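Local coordinates for protein pyridine nucleotide-disulphide oxidoreductase dimerisation region (Escherichia coli BL21, PDB 6KYY) that is an FAD-binding flavoprotein, probably of the pyridine nucleotide-disulfide oxidoreductase family, and probably helps the bacterium resist reactive chlorine species, at residues Y175-N186 and P336-P344; M378-A387 and G398-S406. One frame throughout, in Å; residues are numbered along the deposited sequence.

Contact 1: residues Y175-N186 and P336-P344; sequences YIGVEFASMFAN and PYSVFMTPP. With FAD (flavin-adenine dinucleotide), chain N.
Tyr175 and Val339 form the apolar centre where the helix 175-186 meets strand 337-339, their side chains crossing at about a right angle. Methyl CG2 of Val339 approaches the Tyr175 ring obliquely, 3.4 Å from CD2. One turn further along the helix, Val178 CG1 lies 3.4 Å from Met341 SD. The Met341 chain is extended as far as SD and then bends (chi3 -57°), and its CG also passes 3.3 Å from Ser182 OG. Helix 206-218 covers this patch, with Leu216 on Val178 and Ile212 on Met341.

The polar edge belongs to Glu179. Its OE1 accepts the backbone N-H of Phe340, the centre of an inverse gamma turn, over 3.0 Å and at 162°; the donor stands 37° out of the carboxylate plane. The same oxygen lies near the plane of the Phe340 ring, at its edge, while carboxylate and ring stand almost perpendicular. OE2 forms a salt bridge with Lys59. Phe340 CE1 is 3.7 Å from FAD O4, and on the helix side Ile176 CD1 lies 3.5 Å from FAD C7. Tyr175 OH and Tyr337 OH both bond to Glu204.

A single buried carboxylate thus ties a turn of the dimerisation region to the helix that begins at what is probably a Rossmann-type glycine-rich turn. With one oxygen on the Phe340 N-H and the other on Lys59, Glu179 fixes the turn carrying Phe340 beside the flavin.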
loop_
_atom_site.group_PDB
_atom_site.type_symbol
_atom_site.label_atom_id
_atom_site.label_comp_id
_atom_site.label_asym_id
_atom_site.label_seq_id
_atom_site.Cartn_x
_atom_site.Cartn_y
_atom_site.Cartn_z
ATOM N N TYR B 175 -1.332 10.201 -19.551
ATOM C CA TYR B 175 -1.507 9.660 -18.208
ATOM C C TYR B 175 -1.932 10.741 -17.221
ATOM O O TYR B 175 -2.736 10.483 -16.318
ATOM C CB TYR B 175 -0.216 8.984 -17.751
ATOM C CG TYR B 175 0.181 7.806 -18.611
ATOM C CD1 TYR B 175 1.073 7.956 -19.665
ATOM C CD2 TYR B 175 -0.347 6.546 -18.378
ATOM C CE1 TYR B 175 1.433 6.877 -20.453
ATOM C CE2 TYR B 175 0.007 5.464 -19.155
ATOM C CZ TYR B 175 0.895 5.634 -20.193
ATOM O OH TYR B 175 1.246 4.554 -20.970
ATOM N N ILE B 176 -1.404 11.957 -17.375
ATOM C CA ILE B 176 -1.788 13.045 -16.483
ATOM C C ILE B 176 -3.237 13.449 -16.727
ATOM O O ILE B 176 -3.969 13.786 -15.788
ATOM C CB ILE B 176 -0.824 14.234 -16.652
ATOM C CG1 ILE B 176 0.599 13.813 -16.273
ATOM C CG2 ILE B 176 -1.286 15.424 -15.822
ATOM C CD1 ILE B 176 1.516 14.965 -15.932
ATOM N N GLY B 177 -3.678 13.412 -17.985
ATOM C CA GLY B 177 -5.068 13.720 -18.279
ATOM C C GLY B 177 -6.029 12.708 -17.687
ATOM O O GLY B 177 -7.049 13.079 -17.098
ATOM N N VAL B 178 -5.719 11.418 -17.832
ATOM C CA VAL B 178 -6.565 10.377 -17.255
ATOM C C VAL B 178 -6.598 10.503 -15.737
ATOM O O VAL B 178 -7.635 10.276 -15.100
ATOM C CB VAL B 178 -6.075 8.988 -17.705
ATOM C CG1 VAL B 178 -6.878 7.896 -17.035
ATOM C CG2 VAL B 178 -6.167 8.859 -19.217
ATOM N N GLU B 179 -5.463 10.867 -15.135
ATOM C CA GLU B 179 -5.424 11.149 -13.702
ATOM C C GLU B 179 -6.431 12.230 -13.333
ATOM O O GLU B 179 -7.183 12.094 -12.361
ATOM C CB GLU B 179 -4.011 11.568 -13.298
ATOM C CG GLU B 179 -3.571 11.102 -11.924
ATOM C CD GLU B 179 -2.060 11.078 -11.784
ATOM O OE1 GLU B 179 -1.443 10.048 -12.130
ATOM O OE2 GLU B 179 -1.488 12.096 -11.338
ATOM N N PHE B 180 -6.461 13.316 -14.109
ATOM C CA PHE B 180 -7.420 14.387 -13.870
ATOM C C PHE B 180 -8.840 13.984 -14.240
ATOM O O PHE B 180 -9.792 14.576 -13.719
ATOM C CB PHE B 180 -7.013 15.636 -14.652
ATOM C CG PHE B 180 -6.046 16.517 -13.919
ATOM C CD1 PHE B 180 -6.472 17.303 -12.864
ATOM C CD2 PHE B 180 -4.711 16.555 -14.283
ATOM C CE1 PHE B 180 -5.587 18.114 -12.187
ATOM C CE2 PHE B 180 -3.819 17.365 -13.607
ATOM C CZ PHE B 180 -4.258 18.146 -12.558
ATOM N N ALA B 181 -9.004 12.999 -15.124
ATOM C CA ALA B 181 -10.341 12.544 -15.488
ATOM C C ALA B 181 -11.059 11.940 -14.287
ATOM O O ALA B 181 -12.182 12.338 -13.956
ATOM C CB ALA B 181 -10.258 11.535 -16.633
ATOM N N SER B 182 -10.419 10.980 -13.614
ATOM C CA SER B 182 -11.044 10.352 -12.453
ATOM C C SER B 182 -11.195 11.338 -11.302
ATOM O O SER B 182 -12.214 11.327 -10.604
ATOM C CB SER B 182 -10.229 9.138 -12.004
ATOM O OG SER B 182 -9.675 8.448 -13.109
ATOM N N MET B 183 -10.194 12.197 -11.093
ATOM C CA MET B 183 -10.214 13.097 -9.943
ATOM C C MET B 183 -11.423 14.022 -9.977
ATOM O O MET B 183 -12.096 14.216 -8.959
ATOM C CB MET B 183 -8.923 13.913 -9.889
ATOM C CG MET B 183 -8.890 14.929 -8.758
ATOM S SD MET B 183 -7.957 16.412 -9.176
ATOM C CE MET B 183 -6.314 15.728 -9.342
ATOM N N PHE B 184 -11.717 14.604 -11.140
ATOM C CA PHE B 184 -12.843 15.524 -11.230
ATOM C C PHE B 184 -14.167 14.791 -11.404
ATOM O O PHE B 184 -15.199 15.266 -10.916
ATOM C CB PHE B 184 -12.615 16.517 -12.370
ATOM C CG PHE B 184 -11.695 17.649 -12.005
ATOM C CD1 PHE B 184 -10.326 17.448 -11.918
ATOM C CD2 PHE B 184 -12.199 18.911 -11.734
ATOM C CE1 PHE B 184 -9.477 18.484 -11.575
ATOM C CE2 PHE B 184 -11.355 19.952 -11.391
ATOM C CZ PHE B 184 -9.993 19.738 -11.312
ATOM N N ALA B 185 -14.162 13.639 -12.080
ATOM C CA ALA B 185 -15.372 12.827 -12.146
ATOM C C ALA B 185 -15.723 12.247 -10.785
ATOM O O ALA B 185 -16.893 11.941 -10.524
ATOM C CB ALA B 185 -15.210 11.710 -13.175
ATOM N N ASN B 186 -14.730 12.088 -9.906
ATOM C CA ASN B 186 -15.014 11.693 -8.531
ATOM C C ASN B 186 -15.662 12.835 -7.759
ATOM O O ASN B 186 -16.529 12.605 -6.907
ATOM C CB ASN B 186 -13.729 11.241 -7.839
ATOM C CG ASN B 186 -13.455 9.762 -8.022
ATOM O OD1 ASN B 186 -14.351 8.986 -8.354
ATOM N ND2 ASN B 186 -12.209 9.364 -7.799
ATOM N N PRO B 336 9.406 1.118 -12.661
ATOM C CA PRO B 336 7.951 1.075 -12.505
ATOM C C PRO B 336 7.315 2.456 -12.599
ATOM O O PRO B 336 7.963 3.490 -12.427
ATOM C CB PRO B 336 7.779 0.493 -11.097
ATOM C CG PRO B 336 8.976 0.999 -10.353
ATOM C CD PRO B 336 10.097 1.178 -11.361
ATOM N N TYR B 337 6.013 2.450 -12.880
ATOM C CA TYR B 337 5.232 3.677 -12.928
ATOM C C TYR B 337 3.797 3.362 -12.536
ATOM O O TYR B 337 3.371 2.204 -12.539
ATOM C CB TYR B 337 5.293 4.337 -14.312
ATOM C CG TYR B 337 4.650 3.546 -15.429
ATOM C CD1 TYR B 337 5.394 2.650 -16.188
ATOM C CD2 TYR B 337 3.306 3.714 -15.743
ATOM C CE1 TYR B 337 4.813 1.932 -17.216
ATOM C CE2 TYR B 337 2.718 2.998 -16.769
ATOM C CZ TYR B 337 3.475 2.110 -17.502
ATOM O OH TYR B 337 2.892 1.397 -18.524
ATOM N N SER B 338 3.049 4.411 -12.197
ATOM C CA SER B 338 1.679 4.257 -11.732
ATOM C C SER B 338 0.815 5.409 -12.222
ATOM O O SER B 338 1.247 6.566 -12.228
ATOM C CB SER B 338 1.617 4.168 -10.200
ATOM O OG SER B 338 2.703 3.413 -9.687
ATOM N N VAL B 339 -0.411 5.081 -12.623
ATOM C CA VAL B 339 -1.410 6.052 -13.060
ATOM C C VAL B 339 -2.427 6.179 -11.935
ATOM O O VAL B 339 -3.166 5.231 -11.646
ATOM C CB VAL B 339 -2.083 5.624 -14.370
ATOM C CG1 VAL B 339 -2.962 6.746 -14.912
ATOM C CG2 VAL B 339 -1.038 5.206 -15.378
ATOM N N PHE B 340 -2.478 7.351 -11.305
ATOM C CA PHE B 340 -3.217 7.514 -10.053
ATOM C C PHE B 340 -4.680 7.866 -10.328
ATOM O O PHE B 340 -5.166 8.966 -10.055
ATOM C CB PHE B 340 -2.536 8.551 -9.174
ATOM C CG PHE B 340 -1.299 8.038 -8.503
ATOM C CD1 PHE B 340 -0.087 8.029 -9.171
ATOM C CD2 PHE B 340 -1.354 7.537 -7.213
ATOM C CE1 PHE B 340 1.053 7.547 -8.560
ATOM C CE2 PHE B 340 -0.218 7.054 -6.595
ATOM C CZ PHE B 340 0.988 7.059 -7.270
ATOM N N MET B 341 -5.389 6.880 -10.874
ATOM C CA MET B 341 -6.840 6.953 -10.973
ATOM C C MET B 341 -7.482 6.399 -9.711
ATOM O O MET B 341 -6.897 6.442 -8.624
ATOM C CB MET B 341 -7.363 6.155 -12.166
ATOM C CG MET B 341 -6.953 6.634 -13.527
ATOM S SD MET B 341 -7.676 5.503 -14.724
ATOM C CE MET B 341 -7.000 3.946 -14.156
ATOM N N THR B 342 -8.689 5.860 -9.868
ATOM C CA THR B 342 -9.361 5.092 -8.824
ATOM C C THR B 342 -10.095 3.956 -9.526
ATOM O O THR B 342 -11.156 4.178 -10.133
ATOM C CB THR B 342 -10.324 5.952 -8.010
ATOM O OG1 THR B 342 -9.613 7.057 -7.434
ATOM C CG2 THR B 342 -10.963 5.133 -6.898
ATOM N N PRO B 343 -9.556 2.728 -9.488
ATOM C CA PRO B 343 -8.312 2.343 -8.815
ATOM C C PRO B 343 -7.063 2.631 -9.650
ATOM O O PRO B 343 -7.132 2.617 -10.878
ATOM C CB PRO B 343 -8.492 0.843 -8.607
ATOM C CG PRO B 343 -9.315 0.413 -9.773
ATOM C CD PRO B 343 -10.205 1.576 -10.140
ATOM N N PRO B 344 -5.938 2.888 -8.985
ATOM C CA PRO B 344 -4.719 3.259 -9.714
ATOM C C PRO B 344 -4.145 2.106 -10.527
ATOM O O PRO B 344 -4.296 0.931 -10.186
ATOM C CB PRO B 344 -3.753 3.691 -8.602
ATOM C CG PRO B 344 -4.324 3.133 -7.337
ATOM C CD PRO B 344 -5.799 3.056 -7.529
HETATM P PA FAD N . 11.509 20.123 -10.974
HETATM O O1A FAD N . 10.661 20.285 -12.180
HETATM O O2A FAD N . 10.849 19.415 -9.786
HETATM O O5B FAD N . 12.071 21.512 -10.506
HETATM C C5B FAD N . 12.115 22.642 -11.402
HETATM C C4B FAD N . 12.413 23.883 -10.598
HETATM O O4B FAD N . 13.402 24.686 -11.283
HETATM C C3B FAD N . 11.213 24.795 -10.339
HETATM O O3B FAD N . 11.192 25.222 -8.983
HETATM C C2B FAD N . 11.442 25.960 -11.307
HETATM O O2B FAD N . 10.897 27.176 -10.808
HETATM C C1B FAD N . 12.965 26.025 -11.332
HETATM N N9A FAD N . 13.523 26.654 -12.526
HETATM C C8A FAD N . 13.183 26.406 -13.830
HETATM N N7A FAD N . 13.851 27.124 -14.703
HETATM C C5A FAD N . 14.688 27.900 -13.917
HETATM C C6A FAD N . 15.654 28.876 -14.232
HETATM N N6A FAD N . 15.951 29.252 -15.479
HETATM N N1A FAD N . 16.315 29.460 -13.208
HETATM C C2A FAD N . 16.023 29.088 -11.959
HETATM N N3A FAD N . 15.135 28.183 -11.541
HETATM C C4A FAD N . 14.498 27.621 -12.573
HETATM N N1 FAD N . 6.250 12.153 -10.926
HETATM C C2 FAD N . 6.142 10.969 -10.254
HETATM O O2 FAD N . 7.136 10.288 -9.977
HETATM N N3 FAD N . 4.894 10.511 -9.868
HETATM C C4 FAD N . 3.686 11.134 -10.111
HETATM O O4 FAD N . 2.640 10.631 -9.708
HETATM C C4X FAD N . 3.812 12.391 -10.830
HETATM N N5 FAD N . 2.728 13.066 -11.074
HETATM C C5X FAD N . 2.848 14.267 -11.753
HETATM C C6 FAD N . 1.693 14.993 -12.039
HETATM C C7 FAD N . 1.761 16.205 -12.718
HETATM C C7M FAD N . 0.492 16.962 -13.009
HETATM C C8 FAD N . 3.009 16.703 -13.125
HETATM C C8M FAD N . 3.115 18.011 -13.862
HETATM C C9 FAD N . 4.164 15.981 -12.843
HETATM C C9A FAD N . 4.093 14.771 -12.162
HETATM N N10 FAD N . 5.243 14.018 -11.854
HETATM C C10 FAD N . 5.140 12.820 -11.190
HETATM C "C1'" FAD N . 6.577 14.484 -12.262
HETATM C "C2'" FAD N . 7.292 15.290 -11.183
HETATM O "O2'" FAD N . 6.577 16.495 -10.909
HETATM C "C3'" FAD N . 8.698 15.643 -11.671
HETATM O "O3'" FAD N . 9.165 14.606 -12.525
HETATM C "C4'" FAD N . 9.717 15.859 -10.551
HETATM O "O4'" FAD N . 9.397 17.056 -9.841
HETATM C "C5'" FAD N . 11.142 15.913 -11.062
HETATM O "O5'" FAD N . 11.443 17.261 -11.479
HETATM P P FAD N . 12.930 17.766 -11.600
HETATM O O1P FAD N . 13.772 17.162 -10.471
HETATM O O2P FAD N . 13.454 17.515 -12.960
HETATM O O3P FAD N . 12.829 19.327 -11.340
#

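Contact 2: residues M378-A387 and G398-S406; sequences MNDTRGVLKA and GASLLCVDS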
loop_
_atom_site.group_PDB
_atom_site.type_symbol
_atom_site.label_atom_id
_atom_site.label_comp_id
_atom_site.label_asym_id
_atom_site.label_seq_id
_atom_site.Cartn_x
_atom_site.Cartn_y
_atom_site.Cartn_z
ATOM N N MET B 378 -12.481 -2.628 1.137
ATOM C CA MET B 378 -12.311 -1.198 0.912
ATOM C C MET B 378 -13.366 -0.611 -0.020
ATOM O O MET B 378 -13.237 0.551 -0.424
ATOM C CB MET B 378 -10.911 -0.920 0.364
ATOM C CG MET B 378 -9.796 -1.427 1.259
ATOM S SD MET B 378 -8.229 -0.591 0.963
ATOM C CE MET B 378 -7.488 -1.690 -0.239
ATOM N N ASN B 379 -14.397 -1.382 -0.375
ATOM C CA ASN B 379 -15.493 -0.911 -1.231
ATOM C C ASN B 379 -14.986 -0.403 -2.581
ATOM O O ASN B 379 -15.379 0.668 -3.047
ATOM C CB ASN B 379 -16.324 0.167 -0.525
ATOM C CG ASN B 379 -17.678 0.387 -1.180
ATOM O OD1 ASN B 379 -18.077 -0.362 -2.072
ATOM N ND2 ASN B 379 -18.392 1.417 -0.739
ATOM N N ASP B 380 -14.097 -1.178 -3.225
ATOM C CA ASP B 380 -13.619 -0.833 -4.573
ATOM C C ASP B 380 -13.058 -2.111 -5.207
ATOM O O ASP B 380 -11.848 -2.338 -5.280
ATOM C CB ASP B 380 -12.579 0.287 -4.565
ATOM C CG ASP B 380 -12.481 0.996 -5.911
ATOM O OD1 ASP B 380 -11.827 2.059 -6.006
ATOM O OD2 ASP B 380 -13.070 0.481 -6.881
ATOM N N THR B 381 -13.970 -2.963 -5.671
ATOM C CA THR B 381 -13.606 -4.209 -6.332
ATOM C C THR B 381 -13.432 -4.040 -7.835
ATOM O O THR B 381 -13.651 -4.995 -8.591
ATOM C CB THR B 381 -14.651 -5.287 -6.035
ATOM O OG1 THR B 381 -15.705 -5.215 -7.003
ATOM C CG2 THR B 381 -15.236 -5.098 -4.638
ATOM N N ARG B 382 -13.055 -2.849 -8.292
ATOM C CA ARG B 382 -12.805 -2.605 -9.705
ATOM C C ARG B 382 -11.346 -2.895 -10.050
ATOM O O ARG B 382 -10.459 -2.867 -9.194
ATOM C CB ARG B 382 -13.145 -1.162 -10.076
ATOM C CG ARG B 382 -14.607 -0.918 -10.382
ATOM C CD ARG B 382 -14.882 0.567 -10.518
ATOM N NE ARG B 382 -14.152 1.343 -9.520
ATOM C CZ ARG B 382 -14.364 2.632 -9.272
ATOM N NH1 ARG B 382 -15.290 3.295 -9.952
ATOM N NH2 ARG B 382 -13.651 3.258 -8.347
ATOM N N GLY B 383 -11.109 -3.171 -11.323
ATOM C CA GLY B 383 -9.772 -3.395 -11.830
ATOM C C GLY B 383 -9.505 -4.863 -12.106
ATOM O O GLY B 383 -10.401 -5.711 -12.088
ATOM N N VAL B 384 -8.230 -5.157 -12.360
ATOM C CA VAL B 384 -7.803 -6.504 -12.725
ATOM C C VAL B 384 -6.311 -6.615 -12.451
ATOM O O VAL B 384 -5.596 -5.612 -12.400
ATOM C CB VAL B 384 -8.135 -6.811 -14.209
ATOM C CG1 VAL B 384 -7.185 -6.068 -15.137
ATOM C CG2 VAL B 384 -8.102 -8.311 -14.475
ATOM N N LEU B 385 -5.841 -7.843 -12.254
ATOM C CA LEU B 385 -4.423 -8.144 -12.129
ATOM C C LEU B 385 -4.004 -9.051 -13.275
ATOM O O LEU B 385 -4.745 -9.960 -13.662
ATOM C CB LEU B 385 -4.106 -8.825 -10.793
ATOM C CG LEU B 385 -4.487 -8.090 -9.510
ATOM C CD1 LEU B 385 -3.781 -8.717 -8.319
ATOM C CD2 LEU B 385 -4.148 -6.616 -9.621
ATOM N N LYS B 386 -2.816 -8.800 -13.818
ATOM C CA LYS B 386 -2.266 -9.675 -14.841
ATOM C C LYS B 386 -0.756 -9.510 -14.865
ATOM O O LYS B 386 -0.241 -8.403 -14.682
ATOM C CB LYS B 386 -2.863 -9.382 -16.224
ATOM C CG LYS B 386 -2.418 -8.067 -16.831
ATOM C CD LYS B 386 -2.852 -7.937 -18.276
ATOM C CE LYS B 386 -2.089 -8.894 -19.170
ATOM N NZ LYS B 386 -2.494 -8.736 -20.593
ATOM N N ALA B 387 -0.055 -10.621 -15.071
ATOM C CA ALA B 387 1.391 -10.617 -15.208
ATOM C C ALA B 387 1.782 -11.652 -16.250
ATOM O O ALA B 387 0.965 -12.471 -16.681
ATOM C CB ALA B 387 2.090 -10.891 -13.873
ATOM N N GLY B 398 6.695 -8.921 -16.884
ATOM C CA GLY B 398 5.956 -7.694 -16.671
ATOM C C GLY B 398 4.705 -7.968 -15.868
ATOM O O GLY B 398 4.286 -9.119 -15.701
ATOM N N ALA B 399 4.114 -6.884 -15.372
ATOM C CA ALA B 399 2.899 -6.973 -14.578
ATOM C C ALA B 399 2.029 -5.755 -14.854
ATOM O O ALA B 399 2.531 -4.685 -15.201
ATOM C CB ALA B 399 3.207 -7.074 -13.079
ATOM N N SER B 400 0.718 -5.936 -14.702
ATOM C CA SER B 400 -0.264 -4.861 -14.832
ATOM C C SER B 400 -1.169 -4.938 -13.604
ATOM O O SER B 400 -2.040 -5.806 -13.523
ATOM C CB SER B 400 -1.068 -4.994 -16.119
ATOM O OG SER B 400 -0.269 -4.700 -17.250
ATOM N N LEU B 401 -0.950 -4.047 -12.647
ATOM C CA LEU B 401 -1.679 -4.058 -11.383
ATOM C C LEU B 401 -2.668 -2.897 -11.392
ATOM O O LEU B 401 -2.308 -1.760 -11.076
ATOM C CB LEU B 401 -0.707 -3.980 -10.210
ATOM C CG LEU B 401 0.283 -5.148 -10.156
ATOM C CD1 LEU B 401 1.049 -5.160 -8.846
ATOM C CD2 LEU B 401 -0.430 -6.475 -10.367
ATOM N N LEU B 402 -3.906 -3.189 -11.782
ATOM C CA LEU B 402 -4.996 -2.217 -11.798
ATOM C C LEU B 402 -5.878 -2.521 -10.594
ATOM O O LEU B 402 -6.862 -3.257 -10.688
ATOM C CB LEU B 402 -5.768 -2.297 -13.108
ATOM C CG LEU B 402 -6.859 -1.253 -13.341
ATOM C CD1 LEU B 402 -6.332 0.148 -13.087
ATOM C CD2 LEU B 402 -7.419 -1.368 -14.751
ATOM N N CYS B 403 -5.514 -1.956 -9.448
ATOM C CA CYS B 403 -6.206 -2.250 -8.205
ATOM C C CYS B 403 -6.034 -1.076 -7.253
ATOM O O CYS B 403 -5.238 -0.165 -7.491
ATOM C CB CYS B 403 -5.669 -3.531 -7.569
ATOM S SG CYS B 403 -3.882 -3.666 -7.677
ATOM N N VAL B 404 -6.801 -1.108 -6.165
ATOM C CA VAL B 404 -6.564 -0.179 -5.072
ATOM C C VAL B 404 -5.229 -0.517 -4.423
ATOM O O VAL B 404 -4.870 -1.694 -4.274
ATOM C CB VAL B 404 -7.715 -0.235 -4.054
ATOM C CG1 VAL B 404 -8.876 0.627 -4.523
ATOM C CG2 VAL B 404 -8.166 -1.671 -3.844
ATOM N N ASP B 405 -4.475 0.520 -4.054
ATOM C CA ASP B 405 -3.135 0.372 -3.483
ATOM C C ASP B 405 -2.176 -0.314 -4.453
ATOM O O ASP B 405 -1.233 -0.991 -4.038
ATOM C CB ASP B 405 -3.172 -0.379 -2.149
ATOM C CG ASP B 405 -3.496 0.529 -0.982
ATOM O OD1 ASP B 405 -2.992 1.670 -0.962
ATOM O OD2 ASP B 405 -4.258 0.103 -0.088
ATOM N N SER B 406 -2.404 -0.138 -5.757
ATOM C CA SER B 406 -1.490 -0.703 -6.743
ATOM C C SER B 406 -0.114 -0.051 -6.670
ATOM O O SER B 406 0.893 -0.695 -6.982
ATOM C CB SER B 406 -2.070 -0.544 -8.147
ATOM O OG SER B 406 -2.479 0.792 -8.375
#
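Val384 and Leu402 open the ladder of a beta hairpin whose antiparallel strands, 384-390 and 396-402, are neighbours in the five-stranded sheet of the dimerisation domain. They form a hydrogen-bonded pair, as do Lys386 and Ser400. Ser400 N and Leu402 N donate almost in line with the C=O bonds of Lys386 and Val384 (C=O...N angles 170° and 171°), whereas Val384 N meets Leu402 O on a lone pair. Just before the ladder, Gly383 CA makes a CA-H...O contact with Leu402 O at 3.1 Å.

Among packing contacts, Leu385 CD2 reaches Cys403 SG at 3.5 Å and Leu401 CD2 at 3.8 Å; helix 406-418 covers Leu401 and Cys403. Ala387 and Ala399 pair on the same face. Across the sheet, Lys386 CG lies against Ser400 CB. Beyond the strands, Met378 CE touches Val404 CG2 at 3.7 Å, and Val404 CG1 rests 3.6 Å from Asp380 OD1.

Of the charged groups, Arg382 grips Asp380 side-on, NE to OD2 (3.0 Å) and NH2 to OD1, while Lys386 NZ forms salt bridges with Glu352 and Asp207. The chemistry implies a division of labour: backbone bonds set the strand register, whereas the Asp380-Arg382 pair, within 378-387, probably helps hold the shape of the loop before the strand.

How the contacts relate
Contact 1 joins a helix of the pyridine nucleotide-disulphide oxidoreductase region to the dimerisation domain, and contact 2 lies within that domain; their centres are 13 Å apart. Both reach the same antiparallel sheet. They meet where Pro344 O probably accepts two hydrogen bonds, from Ser406 OG at 2.6 Å and from Cys403 N at 3.2 Å. Thr342 also packs against Asp380 and Arg382. Contact 1 touches FAD; the side chain of Met378 in contact 2 lies about 13 Å from another bound FAD, probably that of the second subunit. That subunit places Pro434 on Phe340 and His63 on Met378, so both contacts lie beside it, and contact 1 borders the flavin as well.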